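Uncharacterized protein (Bacteroides ovatus, PDB 4E6F) is of unknown function but belongs to the DUF4468 family, whose domain has a TBP-like fold of a curved antiparallel sheet packed against helices. Local coordinates at residues I41-L53 with Y97-V110. Numbering follows the deposited sequence. Where two conformers were deposited one is given.
Sequences IYDTMTKWMDERL and YQITVTCKPGNCLV. With EDO (1,2-ethanediol), chain E.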
loop_
_atom_site.group_PDB
_atom_site.type_symbol
_atom_site.label_atom_id
_atom_site.label_comp_id
_atom_site.label_asym_id
_atom_site.label_seq_id
_atom_site.Cartn_x
_atom_site.Cartn_y
_atom_site.Cartn_z
ATOM N N ILE A 41 5.765 18.885 -7.117
ATOM C CA ILE A 41 5.560 17.478 -6.709
ATOM C C ILE A 41 4.604 17.429 -5.514
ATOM O O ILE A 41 3.657 16.617 -5.487
ATOM C CB ILE A 41 6.922 16.823 -6.397
ATOM C CG1 ILE A 41 7.791 16.749 -7.691
ATOM C CG2 ILE A 41 6.735 15.400 -5.788
ATOM C CD1 ILE A 41 9.248 16.367 -7.433
ATOM N N TYR A 42 4.853 18.325 -4.531
ATOM C CA TYR A 42 4.029 18.417 -3.330
ATOM C C TYR A 42 2.562 18.708 -3.720
ATOM O O TYR A 42 1.653 18.081 -3.169
ATOM C CB TYR A 42 4.609 19.503 -2.402
ATOM C CG TYR A 42 3.742 19.795 -1.199
ATOM C CD1 TYR A 42 3.865 19.055 -0.025
ATOM C CD2 TYR A 42 2.834 20.850 -1.214
ATOM C CE1 TYR A 42 3.066 19.332 1.091
ATOM C CE2 TYR A 42 2.030 21.130 -0.110
ATOM C CZ TYR A 42 2.149 20.366 1.036
ATOM O OH TYR A 42 1.365 20.675 2.123
ATOM N N ASP A 43 2.327 19.658 -4.667
ATOM C CA ASP A 43 0.960 19.979 -5.072
ATOM C C ASP A 43 0.317 18.822 -5.820
ATOM O O ASP A 43 -0.874 18.585 -5.654
ATOM C CB ASP A 43 0.907 21.262 -5.902
ATOM C CG ASP A 43 1.325 22.507 -5.133
ATOM O OD1 ASP A 43 1.202 22.511 -3.882
ATOM O OD2 ASP A 43 1.735 23.482 -5.778
ATOM N N THR A 44 1.089 18.087 -6.643
ATOM C CA THR A 44 0.528 16.934 -7.358
ATOM C C THR A 44 0.124 15.842 -6.376
ATOM O O THR A 44 -0.920 15.197 -6.536
ATOM C CB THR A 44 1.559 16.389 -8.369
ATOM O OG1 THR A 44 1.906 17.434 -9.280
ATOM C CG2 THR A 44 1.050 15.180 -9.146
HETATM N N MSE A 45 0.982 15.626 -5.369
HETATM C CA MSE A 45 0.775 14.567 -4.375
HETATM C C MSE A 45 -0.354 14.900 -3.378
HETATM O O MSE A 45 -1.085 13.979 -2.970
HETATM C CB MSE A 45 2.086 14.240 -3.680
HETATM C CG MSE A 45 3.038 13.462 -4.611
HETATM SE SE MSE A 45 2.322 11.629 -4.971
HETATM C CE MSE A 45 1.404 11.929 -6.704
ATOM N N THR A 46 -0.534 16.197 -3.011
ATOM C CA THR A 46 -1.649 16.518 -2.106
ATOM C C THR A 46 -2.965 16.269 -2.846
ATOM O O THR A 46 -3.875 15.658 -2.259
ATOM C CB THR A 46 -1.569 17.936 -1.524
ATOM O OG1 THR A 46 -1.438 18.875 -2.578
ATOM C CG2 THR A 46 -0.452 18.103 -0.513
ATOM N N LYS A 47 -3.068 16.698 -4.132
ATOM C CA LYS A 47 -4.282 16.472 -4.913
ATOM C C LYS A 47 -4.509 14.973 -5.100
ATOM O O LYS A 47 -5.627 14.490 -4.926
ATOM C CB LYS A 47 -4.207 17.188 -6.274
ATOM C CG LYS A 47 -4.427 18.691 -6.181
ATOM N N TRP A 48 -3.452 14.223 -5.426
ATOM C CA TRP A 48 -3.606 12.781 -5.607
ATOM C C TRP A 48 -4.088 12.115 -4.313
ATOM O O TRP A 48 -5.062 11.346 -4.335
ATOM C CB TRP A 48 -2.299 12.117 -6.072
ATOM C CG TRP A 48 -2.370 10.617 -5.976
ATOM C CD1 TRP A 48 -3.057 9.779 -6.805
ATOM C CD2 TRP A 48 -1.892 9.806 -4.888
ATOM N NE1 TRP A 48 -3.036 8.498 -6.311
ATOM C CE2 TRP A 48 -2.321 8.483 -5.135
ATOM C CE3 TRP A 48 -1.114 10.068 -3.743
ATOM C CZ2 TRP A 48 -2.018 7.423 -4.274
ATOM C CZ3 TRP A 48 -0.818 9.017 -2.880
ATOM C CH2 TRP A 48 -1.292 7.720 -3.133
HETATM N N MSE A 49 -3.398 12.383 -3.197
HETATM C CA MSE A 49 -3.777 11.703 -1.971
HETATM C C MSE A 49 -5.183 12.094 -1.525
HETATM O O MSE A 49 -5.929 11.245 -1.052
HETATM C CB MSE A 49 -2.775 11.938 -0.839
HETATM C CG MSE A 49 -2.980 10.888 0.250
HETATM SE SE MSE A 49 -2.005 11.256 1.877
HETATM C CE MSE A 49 -0.219 11.076 1.157
ATOM N N ASP A 50 -5.542 13.380 -1.702
ATOM C CA ASP A 50 -6.881 13.833 -1.332
ATOM C C ASP A 50 -7.943 13.049 -2.112
ATOM O O ASP A 50 -8.869 12.506 -1.518
ATOM C CB ASP A 50 -7.016 15.340 -1.595
ATOM C CG ASP A 50 -8.312 15.944 -1.111
ATOM O OD1 ASP A 50 -8.870 15.434 -0.120
ATOM O OD2 ASP A 50 -8.744 16.946 -1.696
ATOM N N GLU A 51 -7.788 12.965 -3.446
ATOM C CA GLU A 51 -8.752 12.247 -4.272
ATOM C C GLU A 51 -8.718 10.744 -4.009
ATOM O O GLU A 51 -9.773 10.106 -3.930
ATOM C CB GLU A 51 -8.507 12.536 -5.763
ATOM C CG GLU A 51 -8.827 13.970 -6.164
ATOM C CD GLU A 51 -10.251 14.447 -5.931
ATOM O OE1 GLU A 51 -11.199 13.671 -6.190
ATOM O OE2 GLU A 51 -10.418 15.604 -5.483
ATOM N N ARG A 52 -7.521 10.165 -3.834
ATOM C CA ARG A 52 -7.386 8.732 -3.580
ATOM C C ARG A 52 -8.066 8.327 -2.264
ATOM O O ARG A 52 -8.705 7.280 -2.193
ATOM C CB ARG A 52 -5.894 8.320 -3.586
ATOM C CG ARG A 52 -5.609 6.868 -3.188
ATOM C CD ARG A 52 -6.259 5.861 -4.151
ATOM N NE ARG A 52 -5.983 4.488 -3.743
ATOM C CZ ARG A 52 -6.595 3.852 -2.751
ATOM N NH1 ARG A 52 -7.569 4.452 -2.062
ATOM N NH2 ARG A 52 -6.235 2.620 -2.426
ATOM N N LEU A 53 -7.924 9.149 -1.219
ATOM C CA LEU A 53 -8.555 8.799 0.049
ATOM C C LEU A 53 -10.058 9.117 0.026
ATOM O O LEU A 53 -10.825 8.387 0.650
ATOM C CB LEU A 53 -7.829 9.483 1.227
ATOM C CG LEU A 53 -6.386 8.929 1.427
ATOM C CD1 LEU A 53 -5.625 9.709 2.506
ATOM C CD2 LEU A 53 -6.389 7.464 1.810
ATOM N N TYR A 97 -4.446 1.778 7.175
ATOM C CA TYR A 97 -3.048 2.018 6.820
ATOM C C TYR A 97 -2.727 3.509 6.868
ATOM O O TYR A 97 -3.643 4.327 6.940
ATOM C CB TYR A 97 -2.769 1.477 5.382
ATOM C CG TYR A 97 -3.734 2.001 4.331
ATOM C CD1 TYR A 97 -3.537 3.250 3.730
ATOM C CD2 TYR A 97 -4.895 1.297 4.008
ATOM C CE1 TYR A 97 -4.445 3.755 2.799
ATOM C CE2 TYR A 97 -5.800 1.784 3.052
ATOM C CZ TYR A 97 -5.566 3.015 2.455
ATOM O OH TYR A 97 -6.455 3.521 1.533
ATOM N N GLN A 98 -1.438 3.853 6.734
ATOM C CA GLN A 98 -1.019 5.231 6.585
ATOM C C GLN A 98 -0.241 5.345 5.287
ATOM O O GLN A 98 0.536 4.444 4.947
ATOM C CB GLN A 98 -0.148 5.654 7.776
ATOM C CG GLN A 98 0.371 7.094 7.654
ATOM C CD GLN A 98 1.027 7.592 8.924
ATOM O OE1 GLN A 98 0.524 7.365 10.036
ATOM N NE2 GLN A 98 2.152 8.304 8.759
ATOM N N ILE A 99 -0.506 6.424 4.529
ATOM C CA ILE A 99 0.265 6.748 3.316
ATOM C C ILE A 99 1.164 7.904 3.710
ATOM O O ILE A 99 0.648 8.921 4.177
ATOM C CB ILE A 99 -0.610 7.163 2.108
ATOM C CG1 ILE A 99 -1.759 6.181 1.879
ATOM C CG2 ILE A 99 0.279 7.313 0.838
ATOM C CD1 ILE A 99 -2.782 6.687 0.779
ATOM N N THR A 100 2.475 7.780 3.498
ATOM C CA THR A 100 3.433 8.834 3.836
ATOM C C THR A 100 4.169 9.202 2.569
ATOM O O THR A 100 4.792 8.328 1.952
ATOM C CB THR A 100 4.368 8.363 4.926
ATOM O OG1 THR A 100 3.565 8.058 6.082
ATOM C CG2 THR A 100 5.451 9.423 5.277
ATOM N N VAL A 101 4.133 10.479 2.197
ATOM C CA VAL A 101 4.770 10.965 0.962
ATOM C C VAL A 101 5.804 12.007 1.319
ATOM O O VAL A 101 5.505 12.923 2.092
ATOM C CB VAL A 101 3.713 11.537 -0.021
ATOM C CG1 VAL A 101 4.379 12.166 -1.251
ATOM C CG2 VAL A 101 2.741 10.446 -0.441
ATOM N N THR A 102 7.031 11.854 0.766
ATOM C CA THR A 102 8.133 12.781 1.001
ATOM C C THR A 102 8.564 13.326 -0.371
ATOM O O THR A 102 8.982 12.549 -1.242
ATOM C CB THR A 102 9.284 12.064 1.725
ATOM O OG1 THR A 102 8.788 11.475 2.938
ATOM C CG2 THR A 102 10.441 13.027 2.068
ATOM N N CYS A 103 8.428 14.629 -0.561
ATOM C CA CYS A 103 8.738 15.328 -1.814
ATOM C C CYS A 103 10.028 16.106 -1.667
ATOM O O CYS A 103 10.212 16.834 -0.690
ATOM C CB CYS A 103 7.596 16.262 -2.222
ATOM S SG CYS A 103 5.946 15.503 -2.167
ATOM N N LYS A 104 10.877 16.020 -2.693
ATOM C CA LYS A 104 12.144 16.743 -2.777
ATOM C C LYS A 104 12.232 17.285 -4.191
ATOM O O LYS A 104 11.472 16.820 -5.041
ATOM C CB LYS A 104 13.328 15.803 -2.468
ATOM C CG LYS A 104 13.438 15.377 -1.002
ATOM C CD LYS A 104 14.583 14.391 -0.808
ATOM C CE LYS A 104 14.677 13.877 0.612
ATOM N NZ LYS A 104 15.606 12.718 0.716
ATOM N N PRO A 105 13.139 18.219 -4.518
ATOM C CA PRO A 105 13.227 18.643 -5.920
ATOM C C PRO A 105 13.521 17.441 -6.811
ATOM O O PRO A 105 14.488 16.724 -6.563
ATOM C CB PRO A 105 14.392 19.644 -5.918
ATOM C CG PRO A 105 14.459 20.140 -4.474
ATOM C CD PRO A 105 14.102 18.946 -3.658
ATOM N N GLY A 106 12.656 17.206 -7.796
ATOM C CA GLY A 106 12.839 16.141 -8.779
ATOM C C GLY A 106 12.492 14.720 -8.359
ATOM O O GLY A 106 12.645 13.778 -9.172
ATOM N N ASN A 107 12.084 14.516 -7.083
ATOM C CA ASN A 107 11.785 13.138 -6.684
ATOM C C ASN A 107 10.712 13.032 -5.604
ATOM O O ASN A 107 10.433 14.003 -4.892
ATOM C CB ASN A 107 13.046 12.376 -6.299
ATOM C CG ASN A 107 13.783 12.906 -5.124
ATOM O OD1 ASN A 107 13.380 12.690 -3.977
ATOM N ND2 ASN A 107 14.922 13.539 -5.391
ATOM N N CYS A 108 10.117 11.837 -5.505
ATOM C CA CYS A 108 9.038 11.593 -4.555
ATOM C C CYS A 108 9.195 10.208 -3.988
ATOM O O CYS A 108 9.416 9.260 -4.743
ATOM C CB CYS A 108 7.684 11.732 -5.259
ATOM S SG CYS A 108 6.274 11.652 -4.144
ATOM N N LEU A 109 9.031 10.076 -2.664
ATOM C CA LEU A 109 9.027 8.765 -2.017
ATOM C C LEU A 109 7.621 8.538 -1.504
ATOM O O LEU A 109 7.092 9.403 -0.796
ATOM C CB LEU A 109 10.049 8.670 -0.868
ATOM C CG LEU A 109 10.031 7.360 -0.039
ATOM C CD1 LEU A 109 10.475 6.161 -0.868
ATOM C CD2 LEU A 109 10.913 7.508 1.236
ATOM N N VAL A 110 7.015 7.385 -1.812
ATOM C CA VAL A 110 5.690 7.048 -1.313
ATOM C C VAL A 110 5.822 5.794 -0.449
ATOM O O VAL A 110 6.374 4.786 -0.909
ATOM C CB VAL A 110 4.637 6.849 -2.435
ATOM C CG1 VAL A 110 3.253 6.510 -1.849
ATOM C CG2 VAL A 110 4.545 8.092 -3.335
HETATM C C1 EDO E . -3.675 3.033 10.768
HETATM O O1 EDO E . -2.604 3.349 9.891
HETATM C C2 EDO E . -4.830 4.053 10.586
HETATM O O2 EDO E . -5.339 4.023 9.248
#
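A helix lying on a beta hairpin makes this contact, and Ile41 pins the hairpin's closed end. Its CD1 sits over the type II turn from Lys104 to Asn107, 3.3 Å from Lys104 O, while CG2, anti to the backbone N (chi1 of CG1 -65°), drops between the two strands onto Cys103 SG at 3.7 Å and Cys108 CB. Cutting this side chain back to an alanine is likely to open a gap over the turn and strip both cysteines of part of their apolar cover. One helical turn on, Met45 CG, anti to the carbonyl carbon (chi1 -73°), lies 3.7 Å from Cys108 SG and against Val101 CG1. In the TBP-like domain the helix runs nearly antiparallel to strand 97-104, at 159°, and the two segments meet through side-chain packing, with no hydrogen bond between them. Met49 slides past Val101 and Ile99, its CE pressed tightly on Val101 CG2 at 3.4 Å. Trp48 presents its ring edge to Ile99 CG2, with NE1 hydrogen-bonded to Asp165 OD2; helix 149-169 packs on both side chains. Finally Leu53 CD2 meets Ile99 CD1 tip to tip at 3.8 Å, beside Tyr97, whose OH hydrogen-bonds Glu79, and Arg52 NH2 forms a salt bridge with the same carboxylate.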